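Local coordinates for uncharacterized protein lp_2219 (Lactobacillus plantarum, PDB 3HFQ) that is of unknown function but adopts the seven-bladed beta-propeller fold of the lactonase family, and may act on a lactone, at residues L47-C52 with V93-Q98; D57-E62 with T80-G85; D286-F291 with V302-T307. The protein carries 1 engineered substitution. All coordinates share one frame; numbering follows the deposited sequence.

All three contacts lie in one seven-bladed propeller. Contacts 1 and 2 share the blade of strands 45-47 to 74-84. Contact 2 joins the second and fourth strands of that blade, with Glu62 of the third. Contact 1 ties its first turn to the next blade. Their centres are about 22 Å apart, with contact 2 nested inside the loop contact 1 closes. Contact 3 belongs to the blade of strands 290-293 to 322-330. Its centre is about 27 Å from that of contact 1, across the chain's centre, and about 25 Å from that of contact 2. Its Arg289 side chain makes a long, weak ion pair with a phosphate about 4 Å away, probably from the crystallisation liquor.

Contact 1 (L47-C52 with V93-Q98); sequences LSAKDC and VDEARQ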
loop_
_atom_site.group_PDB
_atom_site.type_symbol
_atom_site.label_atom_id
_atom_site.label_comp_id
_atom_site.label_asym_id
_atom_site.label_seq_id
_atom_site.Cartn_x
_atom_site.Cartn_y
_atom_site.Cartn_z
ATOM N N LEU A 47 -0.799 11.252 -0.147
ATOM C CA LEU A 47 -0.705 12.660 0.232
ATOM C C LEU A 47 0.447 13.374 -0.462
ATOM O O LEU A 47 1.483 12.774 -0.735
ATOM C CB LEU A 47 -0.518 12.784 1.748
ATOM C CG LEU A 47 -1.723 12.561 2.663
ATOM C CD1 LEU A 47 -1.251 12.303 4.087
ATOM C CD2 LEU A 47 -2.632 13.785 2.604
ATOM N N SER A 48 0.254 14.659 -0.752
ATOM C CA SER A 48 1.299 15.459 -1.381
ATOM C C SER A 48 1.893 16.376 -0.315
ATOM O O SER A 48 1.347 16.491 0.785
ATOM C CB SER A 48 0.731 16.306 -2.522
ATOM O OG SER A 48 -0.055 17.375 -2.021
ATOM N N ALA A 49 3.006 17.024 -0.640
ATOM C CA ALA A 49 3.664 17.927 0.296
ATOM C C ALA A 49 2.846 19.199 0.521
ATOM O O ALA A 49 3.092 19.939 1.471
ATOM C CB ALA A 49 5.058 18.282 -0.219
ATOM N N LYS A 50 1.878 19.452 -0.355
ATOM C CA LYS A 50 1.026 20.634 -0.237
ATOM C C LYS A 50 -0.244 20.281 0.530
ATOM O O LYS A 50 -1.217 21.036 0.535
ATOM C CB LYS A 50 0.667 21.160 -1.620
ATOM N N ASP A 51 -0.213 19.122 1.178
ATOM C CA ASP A 51 -1.327 18.609 1.959
ATOM C C ASP A 51 -2.575 18.324 1.139
ATOM O O ASP A 51 -3.698 18.508 1.607
ATOM C CB ASP A 51 -1.661 19.548 3.122
ATOM C CG ASP A 51 -0.567 19.577 4.173
ATOM O OD1 ASP A 51 -0.016 18.498 4.490
ATOM O OD2 ASP A 51 -0.262 20.670 4.690
ATOM N N CYS A 52 -2.374 17.890 -0.100
ATOM C CA CYS A 52 -3.498 17.511 -0.935
ATOM C C CYS A 52 -3.623 16.006 -0.758
ATOM O O CYS A 52 -2.618 15.303 -0.629
ATOM C CB CYS A 52 -3.250 17.865 -2.401
ATOM S SG CYS A 52 -3.612 19.603 -2.778
ATOM N N VAL A 93 1.875 9.571 -5.143
ATOM C CA VAL A 93 2.239 10.897 -5.635
ATOM C C VAL A 93 3.723 11.010 -5.995
ATOM O O VAL A 93 4.588 10.515 -5.270
ATOM C CB VAL A 93 1.913 11.996 -4.581
ATOM C CG1 VAL A 93 2.454 13.349 -5.044
ATOM C CG2 VAL A 93 0.400 12.090 -4.367
ATOM N N ASP A 94 3.999 11.657 -7.126
ATOM C CA ASP A 94 5.362 11.898 -7.597
ATOM C C ASP A 94 5.567 13.396 -7.366
ATOM O O ASP A 94 5.092 14.215 -8.154
ATOM C CB ASP A 94 5.473 11.592 -9.095
ATOM C CG ASP A 94 6.904 11.649 -9.603
ATOM O OD1 ASP A 94 7.684 12.475 -9.089
ATOM O OD2 ASP A 94 7.244 10.874 -10.523
ATOM N N GLU A 95 6.253 13.756 -6.287
ATOM C CA GLU A 95 6.472 15.166 -5.970
ATOM C C GLU A 95 7.252 15.932 -7.029
ATOM O O GLU A 95 6.814 16.987 -7.478
ATOM C CB GLU A 95 7.194 15.312 -4.627
ATOM C CG GLU A 95 6.348 14.998 -3.402
ATOM C CD GLU A 95 5.186 15.961 -3.214
ATOM O OE1 GLU A 95 5.226 17.074 -3.781
ATOM O OE2 GLU A 95 4.236 15.606 -2.486
ATOM N N ALA A 96 8.408 15.403 -7.420
ATOM C CA ALA A 96 9.261 16.062 -8.409
ATOM C C ALA A 96 8.579 16.332 -9.749
ATOM O O ALA A 96 8.690 17.434 -10.289
ATOM C CB ALA A 96 10.534 15.240 -8.630
ATOM N N ARG A 97 7.876 15.332 -10.279
ATOM C CA ARG A 97 7.195 15.469 -11.567
ATOM C C ARG A 97 5.773 16.023 -11.460
ATOM O O ARG A 97 5.162 16.363 -12.473
ATOM C CB ARG A 97 7.123 14.114 -12.285
ATOM C CG ARG A 97 8.463 13.465 -12.614
ATOM C CD ARG A 97 8.260 12.250 -13.521
ATOM N NE ARG A 97 9.516 11.610 -13.911
ATOM C CZ ARG A 97 10.089 10.607 -13.250
ATOM N NH1 ARG A 97 9.523 10.117 -12.156
ATOM N NH2 ARG A 97 11.228 10.087 -13.689
ATOM N N GLN A 98 5.251 16.104 -10.242
ATOM C CA GLN A 98 3.891 16.584 -10.017
ATOM C C GLN A 98 2.887 15.724 -10.785
ATOM O O GLN A 98 2.080 16.220 -11.575
ATOM C CB GLN A 98 3.771 18.060 -10.412
ATOM C CG GLN A 98 4.413 18.994 -9.388
ATOM C CD GLN A 98 3.694 18.960 -8.046
ATOM O OE1 GLN A 98 2.543 19.378 -7.942
ATOM N NE2 GLN A 98 4.371 18.454 -7.015
HETATM O O HOH W 1 4.176 13.062 -1.348
#
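Glu95 reaches across from the turn after strand 90-94 to the backbone of Ser48 and Ala49. Its CB does not point at the other segment. CG lies anti to the carbonyl carbon, and a bend at chi2 (-64°) turns CD towards Ala49, where it sits 3.8 Å from Ala49 CB. OE1 rests beside the same methyl group. OE2 makes the main contact. It accepts a short hydrogen bond of 2.6 Å from Ala49 N, met on the syn side of the carboxylate but well out of its plane. The N-H...O angle of 139° is far from straight. OE2 also lies 3.1 Å from Ser48 CA. A water gives it a second bond of 2.8 Å and donates to Leu47 O as well, so it bridges the carboxylate to the backbone. Next to the water-bridged carbonyl, Val93 CG2 lies 3.9 Å from Leu47 O, and Tyr54 of strand 52-59 touches the Val93 side chain. The turn that receives Glu95 is of type I, from Ser48 to Asp51, and has its own side-chain bonds. Ser48 OG accepts from Lys50 N in an ST turn and from Cys52 N at 3.1 Å. On the other segment, Asp94 OD1 accepts from Arg97 N in an Asx motif. The contact joins the turns after the first strands of two successive blades, a surface contact between neighbouring blades of a beta-propeller.

Contact 2 (D57-E62 with T80-G85); sequences DKEDDE and TVVAPG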
loop_
_atom_site.group_PDB
_atom_site.type_symbol
_atom_site.label_atom_id
_atom_site.label_comp_id
_atom_site.label_asym_id
_atom_site.label_seq_id
_atom_site.Cartn_x
_atom_site.Cartn_y
_atom_site.Cartn_z
ATOM N N ASP A 57 -11.632 6.379 -5.863
ATOM C CA ASP A 57 -12.977 6.921 -5.871
ATOM C C ASP A 57 -13.943 6.175 -6.786
ATOM O O ASP A 57 -13.580 5.748 -7.882
ATOM C CB ASP A 57 -12.879 8.401 -6.263
ATOM C CG ASP A 57 -14.224 9.073 -6.399
ATOM O OD1 ASP A 57 -15.119 8.806 -5.571
ATOM O OD2 ASP A 57 -14.373 9.889 -7.332
ATOM N N LYS A 58 -15.173 6.005 -6.312
ATOM C CA LYS A 58 -16.205 5.338 -7.088
ATOM C C LYS A 58 -17.365 6.295 -7.251
ATOM O O LYS A 58 -17.910 6.810 -6.275
ATOM C CB LYS A 58 -16.688 4.064 -6.390
ATOM C CG LYS A 58 -17.736 3.281 -7.181
ATOM C CD LYS A 58 -18.034 1.934 -6.530
ATOM C CE LYS A 58 -18.959 1.083 -7.395
ATOM N NZ LYS A 58 -19.201 -0.266 -6.807
ATOM N N GLU A 59 -17.734 6.539 -8.497
ATOM C CA GLU A 59 -18.832 7.433 -8.792
ATOM C C GLU A 59 -19.736 6.614 -9.707
ATOM O O GLU A 59 -19.592 6.637 -10.929
ATOM C CB GLU A 59 -18.278 8.690 -9.484
ATOM C CG GLU A 59 -17.172 9.449 -8.698
ATOM C CD GLU A 59 -17.719 10.444 -7.675
ATOM O OE1 GLU A 59 -18.914 10.790 -7.773
ATOM O OE2 GLU A 59 -16.955 10.897 -6.788
ATOM N N ASP A 60 -20.638 5.853 -9.089
ATOM C CA ASP A 60 -21.582 4.993 -9.802
ATOM C C ASP A 60 -20.858 3.878 -10.537
ATOM O O ASP A 60 -20.094 3.107 -9.942
ATOM C CB ASP A 60 -22.390 5.810 -10.792
ATOM N N ASP A 61 -21.118 3.804 -11.840
ATOM C CA ASP A 61 -20.497 2.811 -12.693
ATOM C C ASP A 61 -19.161 3.312 -13.220
ATOM O O ASP A 61 -18.612 2.761 -14.171
ATOM C CB ASP A 61 -21.431 2.410 -13.856
ATOM C CG ASP A 61 -21.988 3.602 -14.635
ATOM O OD1 ASP A 61 -21.766 4.770 -14.245
ATOM O OD2 ASP A 61 -22.674 3.352 -15.653
ATOM N N GLU A 62 -18.643 4.365 -12.597
ATOM C CA GLU A 62 -17.349 4.907 -12.986
ATOM C C GLU A 62 -16.428 4.877 -11.775
ATOM O O GLU A 62 -16.888 4.899 -10.632
ATOM C CB GLU A 62 -17.473 6.344 -13.501
ATOM C CG GLU A 62 -18.129 6.469 -14.868
ATOM C CD GLU A 62 -17.967 7.855 -15.457
ATOM O OE1 GLU A 62 -18.548 8.812 -14.901
ATOM O OE2 GLU A 62 -17.249 7.991 -16.467
ATOM N N THR A 80 -12.313 15.279 -9.645
ATOM C CA THR A 80 -12.123 13.839 -9.744
ATOM C C THR A 80 -11.842 13.492 -11.193
ATOM O O THR A 80 -12.223 14.231 -12.101
ATOM C CB THR A 80 -13.378 13.037 -9.294
ATOM O OG1 THR A 80 -14.425 13.195 -10.259
ATOM C CG2 THR A 80 -13.867 13.519 -7.934
ATOM N N VAL A 81 -11.153 12.378 -11.400
ATOM C CA VAL A 81 -10.849 11.892 -12.737
ATOM C C VAL A 81 -11.333 10.453 -12.732
ATOM O O VAL A 81 -10.694 9.578 -12.152
ATOM C CB VAL A 81 -9.339 11.921 -13.028
ATOM C CG1 VAL A 81 -9.061 11.291 -14.383
ATOM C CG2 VAL A 81 -8.835 13.361 -13.001
ATOM N N VAL A 82 -12.479 10.217 -13.360
ATOM C CA VAL A 82 -13.050 8.885 -13.393
ATOM C C VAL A 82 -13.349 8.427 -14.810
ATOM O O VAL A 82 -13.384 9.229 -15.742
ATOM C CB VAL A 82 -14.350 8.829 -12.564
ATOM C CG1 VAL A 82 -14.041 9.108 -11.094
ATOM C CG2 VAL A 82 -15.348 9.848 -13.093
ATOM N N ALA A 83 -13.561 7.126 -14.959
ATOM C CA ALA A 83 -13.858 6.541 -16.257
ATOM C C ALA A 83 -14.733 5.316 -16.052
ATOM O O ALA A 83 -14.709 4.697 -14.989
ATOM C CB ALA A 83 -12.565 6.144 -16.961
ATOM N N PRO A 84 -15.536 4.959 -17.063
ATOM C CA PRO A 84 -16.392 3.782 -16.915
ATOM C C PRO A 84 -15.580 2.570 -16.471
ATOM O O PRO A 84 -14.496 2.302 -16.997
ATOM C CB PRO A 84 -17.016 3.618 -18.310
ATOM C CG PRO A 84 -16.142 4.468 -19.221
ATOM C CD PRO A 84 -15.768 5.625 -18.356
ATOM N N GLY A 85 -16.099 1.857 -15.479
ATOM C CA GLY A 85 -15.403 0.693 -14.969
ATOM C C GLY A 85 -15.185 0.755 -13.468
ATOM O O GLY A 85 -15.693 1.648 -12.778
HETATM O O HOH W 2 -17.320 1.819 -10.551
#
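Asp57 and Thr80 meet with their side chains at about a right angle. The carboxylate oxygen Asp57 OD2 comes to 3.7 Å from the methyl carbon Thr80 CG2. Asp57 CG is anti to the backbone N (chi1 176°), beside its own carbonyl carbon, and its CB points toward the other segment. Two residues on in each strand, Glu59 and Val82 also cross at about a right angle, with Glu59 CG 4.0 Å from Val82 CG1. Glu59 OE2 is 2.8 Å from Asp57 OD2. Both are acceptors, so their closeness may raise the proton affinity of one of them. These residues sit on strands 52-59 and 74-84, the second and fourth of one four-stranded propeller blade. Strand 62-71 runs between them in the sheet, and its Ala66 touches both Asp57 and Thr80. Glu62, at the start of strand 62-71, crosses Val82 and lies alongside Pro84, pointing the same way. Its OE1 is 3.8 Å from Val82 CG2, and its OE2 is 3.4 Å from Pro84 CD. An alanine here would probably leave Val82 CG2 and the Pro84 ring without the carboxylate that now packs beside them. The backbones are antiparallel at Glu62 and Pro84, a non-hydrogen-bonded pair. Next to it, Gly85 N gives Asp61 O a nearly straight bond of 3.0 Å (174°). A water lies 2.8 Å from Gly85 O and also near Asp60 O.

Contact 3 (D286-F291 with V302-T307); sequences DFPRDF and VVNQNT
The backbones of Phe291 and Val302 form an antiparallel, non-hydrogen-bonded pair, with CA atoms 4.0 Å apart. This is the hairpin of strands 290-293 and 299-304, the first two strands of a propeller blade. Val303 N donates to Asp290 O in a nearly straight bond. Ahead of Asp290, Pro288 is the centre of an inverse gamma turn. Gln305 N donates to Phe287 O and Asn306 N to Asp286 O. A water accepts from Arg289 N at 2.9 Å and lies close to Val303 O, linking the two backbones. Among the side chains, Pro288 CB packs on Val302 CG2 at 3.6 Å. The amide of Asn304 lies beside the same proline, its OD1 bonded to Thr283 OG1. Asp290 OD2 accepts from Val337 N, and OD1 makes a salt bridge to Arg246. Asp286 N donates to Thr307 OG1 at 3.0 Å, an oxygen that also pairs with Asn309 OD1. Asn306 ND2 gives Asp286 OD2 a bond of 2.9 Å, straight at 169° but from above the carboxylate plane. The same nitrogen sits over one face of the Phe287 ring, 3.4 Å above the plane and offset toward the rim. Gln305 CG is anti to the backbone N (chi1 -179°) with the chain extended beyond it, bringing NE2 to Arg289 CD and the ring's edge. One water accepts from this NE2 at 2.8 Å and from Arg289 NH1 at 3.2 Å.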
loop_
_atom_site.group_PDB
_atom_site.type_symbol
_atom_site.label_atom_id
_atom_site.label_comp_id
_atom_site.label_asym_id
_atom_site.label_seq_id
_atom_site.Cartn_x
_atom_site.Cartn_y
_atom_site.Cartn_z
ATOM N N ASP A 286 -10.042 -9.237 11.941
ATOM C CA ASP A 286 -10.016 -10.076 10.752
ATOM C C ASP A 286 -9.660 -9.290 9.490
ATOM O O ASP A 286 -10.194 -8.208 9.240
ATOM C CB ASP A 286 -11.376 -10.772 10.584
ATOM C CG ASP A 286 -11.373 -11.833 9.487
ATOM O OD1 ASP A 286 -10.418 -12.641 9.425
ATOM O OD2 ASP A 286 -12.340 -11.876 8.694
ATOM N N PHE A 287 -8.740 -9.852 8.712
ATOM C CA PHE A 287 -8.280 -9.275 7.454
ATOM C C PHE A 287 -7.560 -7.928 7.497
ATOM O O PHE A 287 -8.098 -6.905 7.064
ATOM C CB PHE A 287 -9.440 -9.213 6.452
ATOM C CG PHE A 287 -9.532 -10.427 5.565
ATOM C CD1 PHE A 287 -9.525 -11.706 6.115
ATOM C CD2 PHE A 287 -9.604 -10.292 4.182
ATOM C CE1 PHE A 287 -9.590 -12.835 5.299
ATOM C CE2 PHE A 287 -9.670 -11.416 3.357
ATOM C CZ PHE A 287 -9.662 -12.689 3.919
ATOM N N PRO A 288 -6.325 -7.915 8.023
ATOM C CA PRO A 288 -5.511 -6.698 8.117
ATOM C C PRO A 288 -4.920 -6.354 6.742
ATOM O O PRO A 288 -3.810 -6.774 6.404
ATOM C CB PRO A 288 -4.436 -7.080 9.134
ATOM C CG PRO A 288 -4.279 -8.570 8.908
ATOM C CD PRO A 288 -5.716 -9.013 8.799
ATOM N N ARG A 289 -5.668 -5.576 5.964
ATOM C CA ARG A 289 -5.254 -5.188 4.618
ATOM C C ARG A 289 -4.171 -4.113 4.565
ATOM O O ARG A 289 -3.458 -4.000 3.569
ATOM C CB ARG A 289 -6.483 -4.744 3.819
ATOM C CG ARG A 289 -6.223 -4.416 2.353
ATOM C CD ARG A 289 -7.527 -4.481 1.566
ATOM N NE ARG A 289 -7.435 -3.816 0.269
ATOM C CZ ARG A 289 -8.058 -4.230 -0.828
ATOM N NH1 ARG A 289 -8.817 -5.317 -0.791
ATOM N NH2 ARG A 289 -7.932 -3.552 -1.962
ATOM N N ASP A 290 -4.040 -3.319 5.623
ATOM C CA ASP A 290 -3.002 -2.293 5.639
ATOM C C ASP A 290 -2.602 -1.928 7.061
ATOM O O ASP A 290 -3.347 -2.163 8.013
ATOM C CB ASP A 290 -3.466 -1.035 4.889
ATOM C CG ASP A 290 -2.311 -0.098 4.547
ATOM O OD1 ASP A 290 -1.167 -0.584 4.415
ATOM O OD2 ASP A 290 -2.546 1.121 4.388
ATOM N N PHE A 291 -1.414 -1.352 7.182
ATOM C CA PHE A 291 -0.860 -0.924 8.457
ATOM C C PHE A 291 0.362 -0.087 8.116
ATOM O O PHE A 291 0.788 -0.056 6.967
ATOM C CB PHE A 291 -0.407 -2.136 9.286
ATOM C CG PHE A 291 0.833 -2.816 8.749
ATOM C CD1 PHE A 291 0.745 -3.745 7.712
ATOM C CD2 PHE A 291 2.094 -2.486 9.246
ATOM C CE1 PHE A 291 1.890 -4.331 7.178
ATOM C CE2 PHE A 291 3.249 -3.068 8.715
ATOM C CZ PHE A 291 3.145 -3.994 7.677
ATOM N N VAL A 302 -2.566 -0.818 12.682
ATOM C CA VAL A 302 -3.086 -1.715 11.661
ATOM C C VAL A 302 -4.606 -1.618 11.675
ATOM O O VAL A 302 -5.202 -1.361 12.721
ATOM C CB VAL A 302 -2.687 -3.193 11.940
ATOM C CG1 VAL A 302 -3.202 -3.625 13.299
ATOM C CG2 VAL A 302 -3.252 -4.111 10.850
ATOM N N VAL A 303 -5.228 -1.792 10.516
ATOM C CA VAL A 303 -6.686 -1.761 10.440
ATOM C C VAL A 303 -7.164 -3.098 9.913
ATOM O O VAL A 303 -6.542 -3.677 9.026
ATOM C CB VAL A 303 -7.224 -0.641 9.510
ATOM C CG1 VAL A 303 -6.969 0.715 10.132
ATOM C CG2 VAL A 303 -6.582 -0.734 8.130
ATOM N N ASN A 304 -8.264 -3.588 10.478
ATOM C CA ASN A 304 -8.843 -4.861 10.074
ATOM C C ASN A 304 -10.129 -4.601 9.310
ATOM O O ASN A 304 -11.082 -4.030 9.840
ATOM C CB ASN A 304 -9.115 -5.723 11.305
ATOM C CG ASN A 304 -7.846 -6.081 12.048
ATOM O OD1 ASN A 304 -7.059 -6.908 11.589
ATOM N ND2 ASN A 304 -7.632 -5.445 13.196
ATOM N N GLN A 305 -10.138 -5.045 8.060
ATOM C CA GLN A 305 -11.252 -4.865 7.139
ATOM C C GLN A 305 -12.605 -5.448 7.547
ATOM O O GLN A 305 -13.619 -4.747 7.512
ATOM C CB GLN A 305 -10.847 -5.427 5.770
ATOM C CG GLN A 305 -11.887 -5.295 4.679
ATOM C CD GLN A 305 -11.413 -5.868 3.350
ATOM O OE1 GLN A 305 -12.172 -5.931 2.387
ATOM N NE2 GLN A 305 -10.154 -6.284 3.294
ATOM N N ASN A 306 -12.625 -6.716 7.940
ATOM C CA ASN A 306 -13.884 -7.376 8.279
ATOM C C ASN A 306 -14.461 -7.164 9.677
ATOM O O ASN A 306 -15.653 -7.393 9.889
ATOM C CB ASN A 306 -13.773 -8.884 8.009
ATOM C CG ASN A 306 -13.468 -9.198 6.556
ATOM O OD1 ASN A 306 -13.771 -8.409 5.664
ATOM N ND2 ASN A 306 -12.884 -10.363 6.312
ATOM N N THR A 307 -13.641 -6.730 10.630
ATOM C CA THR A 307 -14.133 -6.518 11.986
ATOM C C THR A 307 -14.252 -5.045 12.373
ATOM O O THR A 307 -14.557 -4.717 13.518
ATOM C CB THR A 307 -13.261 -7.267 13.009
ATOM O OG1 THR A 307 -11.876 -7.043 12.717
ATOM C CG2 THR A 307 -13.551 -8.772 12.946
HETATM O O HOH W 3 -7.641 -3.569 6.556
HETATM O O HOH W 4 -9.003 -7.777 1.235
#